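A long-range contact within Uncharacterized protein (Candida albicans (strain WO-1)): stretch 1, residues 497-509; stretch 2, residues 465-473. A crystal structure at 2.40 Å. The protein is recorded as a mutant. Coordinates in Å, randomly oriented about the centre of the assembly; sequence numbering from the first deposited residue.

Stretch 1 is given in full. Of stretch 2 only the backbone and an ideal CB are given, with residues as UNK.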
# COMPACT_ATOMS: atom_id res chain seq x y z
N ASN A 497 -1.63 -12.15 0.22
CA ASN A 497 -0.46 -11.34 -0.11
C ASN A 497 -0.61 -9.92 0.42
O ASN A 497 0.37 -9.31 0.86
CB ASN A 497 -0.23 -11.32 -1.62
CG ASN A 497 0.38 -12.62 -2.13
OD1 ASN A 497 1.07 -13.31 -1.39
ND2 ASN A 497 0.13 -12.95 -3.39
N PHE A 498 -1.83 -9.38 0.37
CA PHE A 498 -2.10 -8.08 0.97
C PHE A 498 -1.74 -8.08 2.45
O PHE A 498 -1.01 -7.21 2.93
CB PHE A 498 -3.58 -7.71 0.78
CG PHE A 498 -3.92 -6.28 1.12
CD1 PHE A 498 -4.29 -5.92 2.40
CD2 PHE A 498 -3.86 -5.29 0.16
CE1 PHE A 498 -4.60 -4.60 2.72
CE2 PHE A 498 -4.16 -3.96 0.47
CZ PHE A 498 -4.54 -3.62 1.74
N SER A 499 -2.25 -9.08 3.18
CA SER A 499 -1.92 -9.25 4.59
C SER A 499 -0.41 -9.32 4.80
O SER A 499 0.14 -8.55 5.60
CB SER A 499 -2.61 -10.51 5.13
OG SER A 499 -2.38 -10.65 6.51
N LYS A 500 0.27 -10.24 4.09
CA LYS A 500 1.73 -10.38 4.18
C LYS A 500 2.45 -9.05 3.98
O LYS A 500 3.41 -8.73 4.70
CB LYS A 500 2.26 -11.35 3.14
CG LYS A 500 1.99 -12.82 3.34
CD LYS A 500 2.95 -13.62 2.47
CE LYS A 500 2.40 -14.98 2.08
NZ LYS A 500 3.43 -15.79 1.36
N ARG A 501 2.04 -8.28 2.97
CA ARG A 501 2.74 -7.05 2.66
C ARG A 501 2.53 -6.00 3.74
O ARG A 501 3.33 -5.07 3.86
CB ARG A 501 2.31 -6.54 1.29
CG ARG A 501 2.89 -7.39 0.15
CD ARG A 501 2.30 -7.04 -1.22
NE ARG A 501 2.61 -5.68 -1.63
CZ ARG A 501 2.31 -5.16 -2.83
NH1 ARG A 501 1.68 -5.90 -3.73
NH2 ARG A 501 2.63 -3.91 -3.12
N MET A 502 1.46 -6.14 4.54
CA MET A 502 1.06 -5.18 5.56
C MET A 502 1.63 -5.49 6.94
O MET A 502 1.67 -4.61 7.80
CB MET A 502 -0.48 -5.12 5.64
CG MET A 502 -1.14 -4.22 4.61
SD MET A 502 -0.63 -2.52 4.65
CE MET A 502 -2.12 -1.79 4.06
N GLN A 503 2.08 -6.73 7.14
CA GLN A 503 2.43 -7.21 8.47
C GLN A 503 3.68 -6.53 9.03
O GLN A 503 3.77 -6.28 10.24
CB GLN A 503 2.63 -8.72 8.42
CG GLN A 503 3.00 -9.33 9.75
CD GLN A 503 3.48 -10.75 9.61
OE1 GLN A 503 4.52 -11.01 8.99
NE2 GLN A 503 2.72 -11.68 10.17
N ASN A 504 4.65 -6.23 8.17
CA ASN A 504 5.92 -5.69 8.62
C ASN A 504 6.48 -4.71 7.61
O ASN A 504 7.62 -4.82 7.15
CB ASN A 504 6.93 -6.80 8.88
CG ASN A 504 7.96 -6.37 9.87
OD1 ASN A 504 7.71 -5.46 10.68
ND2 ASN A 504 9.11 -7.00 9.83
N SER A 505 5.66 -3.73 7.23
CA SER A 505 6.07 -2.78 6.21
C SER A 505 6.93 -1.69 6.84
O SER A 505 6.84 -1.40 8.04
CB SER A 505 4.85 -2.18 5.50
OG SER A 505 4.25 -1.11 6.22
N ILE A 506 7.78 -1.09 6.01
CA ILE A 506 8.61 0.02 6.47
C ILE A 506 7.73 1.19 6.90
O ILE A 506 8.06 1.90 7.86
CB ILE A 506 9.61 0.40 5.36
CG1 ILE A 506 10.49 1.58 5.80
CG2 ILE A 506 8.91 0.70 4.04
CD1 ILE A 506 11.52 1.22 6.83
N SER A 507 6.57 1.35 6.27
CA SER A 507 5.67 2.45 6.64
C SER A 507 5.04 2.22 8.02
O SER A 507 4.77 3.19 8.76
CB SER A 507 4.58 2.62 5.57
OG SER A 507 5.17 2.91 4.30
N LEU A 508 4.77 0.96 8.38
CA LEU A 508 4.25 0.62 9.70
C LEU A 508 5.30 0.85 10.77
O LEU A 508 5.01 1.42 11.83
CB LEU A 508 3.80 -0.85 9.73
CG LEU A 508 3.75 -1.51 11.11
CD1 LEU A 508 2.65 -0.91 11.99
CD2 LEU A 508 3.64 -3.07 11.01
N ASN A 509 6.52 0.39 10.51
CA ASN A 509 7.61 0.53 11.47
C ASN A 509 8.05 1.99 11.59
O ASN A 509 8.37 2.45 12.69
CB ASN A 509 8.75 -0.39 11.06
CG ASN A 509 8.43 -1.85 11.38
OD1 ASN A 509 8.13 -2.18 12.54
ND2 ASN A 509 8.46 -2.72 10.37
N UNK A 465 -2.91 7.11 12.53
CA UNK A 465 -2.37 6.29 11.45
C UNK A 465 -2.12 4.87 11.94
O UNK A 465 -2.43 3.89 11.24
CB UNK A 465 -1.08 6.90 10.90
N UNK A 466 -1.56 4.72 13.15
CA UNK A 466 -1.35 3.38 13.71
C UNK A 466 -2.66 2.63 13.92
O UNK A 466 -2.70 1.41 13.75
CB UNK A 466 -0.60 3.48 15.04
N UNK A 467 -3.74 3.34 14.28
CA UNK A 467 -5.04 2.67 14.44
C UNK A 467 -5.58 2.15 13.11
O UNK A 467 -6.31 1.15 13.10
CB UNK A 467 -6.05 3.63 15.07
N UNK A 468 -5.23 2.80 12.00
CA UNK A 468 -5.54 2.23 10.69
C UNK A 468 -4.86 0.88 10.53
O UNK A 468 -5.48 -0.10 10.10
CB UNK A 468 -5.11 3.18 9.57
N UNK A 469 -3.57 0.80 10.90
CA UNK A 469 -2.84 -0.47 10.86
C UNK A 469 -3.51 -1.54 11.72
O UNK A 469 -3.62 -2.70 11.30
CB UNK A 469 -1.40 -0.26 11.32
N UNK A 470 -3.96 -1.17 12.92
CA UNK A 470 -4.68 -2.12 13.76
C UNK A 470 -5.97 -2.59 13.10
O UNK A 470 -6.33 -3.77 13.17
CB UNK A 470 -4.99 -1.49 15.12
N UNK A 471 -6.69 -1.66 12.46
CA UNK A 471 -7.96 -1.96 11.80
C UNK A 471 -7.77 -2.84 10.57
O UNK A 471 -8.50 -3.81 10.36
CB UNK A 471 -8.67 -0.66 11.40
N UNK A 472 -6.77 -2.50 9.74
CA UNK A 472 -6.50 -3.27 8.53
C UNK A 472 -6.07 -4.70 8.86
O UNK A 472 -6.53 -5.65 8.22
CB UNK A 472 -5.42 -2.58 7.69
N UNK A 473 -5.20 -4.86 9.87
CA UNK A 473 -4.78 -6.19 10.30
C UNK A 473 -5.98 -7.08 10.63
O UNK A 473 -6.05 -8.24 10.21
CB UNK A 473 -3.86 -6.08 11.52

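Stretch 2 is helical and runs roughly antiparallel to helix 497-503, at 148° between axes 10.8 Å apart at closest approach. Stretch 1 offers mainly apolar groups: the ring of Phe 498, the thioether of Met 502 and the side chain of Leu 508.

At position 465 nothing of stretch 1 lies within 5.5 Å of the ideal CB, so many helix-compatible residues would suit. It is Ile 465, which makes no contact here.

Position 466 points sideways, and its CB is also remote from stretch 1. A long apolar or aromatic side chain could reach Leu 508. The residue is Tyr 466; with chi1 in t, its ring brings CE1 to 3.9 Å from CD1 of Leu 508.

Position 467 is out of reach, and the contact sets no preference. Arg 467 occupies it.

Position 468 again points sideways, but Met 502 CE lies 8.0 Å from the ideal CB of 468, within range of a long side chain such as Phe or Met but not of a shorter one. Phe 468 reaches it with the edge of its ring, CZ lying 3.8 Å from Met 502 CE.

Position 469 is the centre of the contact. Its CB points toward stretch 1, 4.2 Å from Leu 508 CD1. Leucine or methionine could pack there, while a long aromatic could extend along Leu 508 to the start of helix 506-509. The residue is Tyr 469. Leu 508 CB sits over the ring face, 4.0 Å from its centroid, in a CH-pi contact. Tyr 469 OH lies 3.2 Å from Ser 507 CB. Although Tyr 469 OH is 3.4 Å from Leu 508 N, the angle is poor for a hydrogen bond; that amide instead donates to Ser 505 OG at 3.0 Å, capping the helix.

Positions 470 and 471 are out of reach and tolerate many residues. They are Leu 470 and Thr 471, whose OG1 donates to Arg 467 O at 3.0 Å.

Position 472 points toward stretch 1, its CB 5.0 Å from Met 502 CE and 5.4 Å from Phe 498 CE1. These distances suit a small side chain, such as Ala, Ser or Thr. Ser 472 places OG 4.1 Å from Phe 498 CE1, at the ring edge.

Position 473 points sideways without a near neighbour, compatible with a polar residue; Lys 473 makes no contact.

Stretch 2, residues 465-473: IYRFYLTSK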
# COMPACT_ATOMS: atom_id res chain seq x y z
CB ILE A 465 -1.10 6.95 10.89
CG1 ILE A 465 -1.47 8.26 10.20
CG2 ILE A 465 -0.41 6.05 9.90
CD1 ILE A 465 -0.31 9.00 9.61
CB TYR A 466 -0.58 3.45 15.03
CG TYR A 466 -0.30 2.05 15.53
CD1 TYR A 466 0.74 1.30 14.99
CD2 TYR A 466 -1.10 1.46 16.50
CE1 TYR A 466 0.99 -0.02 15.41
CE2 TYR A 466 -0.86 0.15 16.93
CZ TYR A 466 0.18 -0.58 16.38
OH TYR A 466 0.41 -1.89 16.80
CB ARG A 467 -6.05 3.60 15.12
CG ARG A 467 -5.73 3.85 16.59
CD ARG A 467 -6.77 4.71 17.28
NE ARG A 467 -6.41 4.97 18.67
CZ ARG A 467 -6.12 6.18 19.15
NH1 ARG A 467 -6.16 7.23 18.35
NH2 ARG A 467 -5.79 6.33 20.43
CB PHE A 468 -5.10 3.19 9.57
CG PHE A 468 -4.44 2.49 8.40
CD1 PHE A 468 -5.20 1.70 7.53
CD2 PHE A 468 -3.07 2.59 8.19
CE1 PHE A 468 -4.60 1.03 6.48
CE2 PHE A 468 -2.47 1.92 7.13
CZ PHE A 468 -3.23 1.13 6.28
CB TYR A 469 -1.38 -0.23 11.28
CG TYR A 469 -0.53 0.41 10.20
CD1 TYR A 469 -0.11 -0.33 9.11
CD2 TYR A 469 -0.16 1.75 10.26
CE1 TYR A 469 0.67 0.21 8.11
CE2 TYR A 469 0.64 2.32 9.24
CZ TYR A 469 1.04 1.53 8.17
OH TYR A 469 1.80 2.03 7.13
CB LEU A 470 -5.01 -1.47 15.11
CG LEU A 470 -3.91 -1.30 16.14
CD1 LEU A 470 -4.47 -0.57 17.37
CD2 LEU A 470 -3.39 -2.67 16.52
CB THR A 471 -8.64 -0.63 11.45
OG1 THR A 471 -9.01 0.04 12.66
CG2 THR A 471 -9.87 -0.85 10.56
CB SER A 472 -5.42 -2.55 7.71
OG SER A 472 -5.08 -3.31 6.56
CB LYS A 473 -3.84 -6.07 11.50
CG LYS A 473 -3.56 -7.35 12.30
CD LYS A 473 -2.60 -7.04 13.46
CE LYS A 473 -2.36 -8.22 14.39
NZ LYS A 473 -1.49 -9.27 13.80
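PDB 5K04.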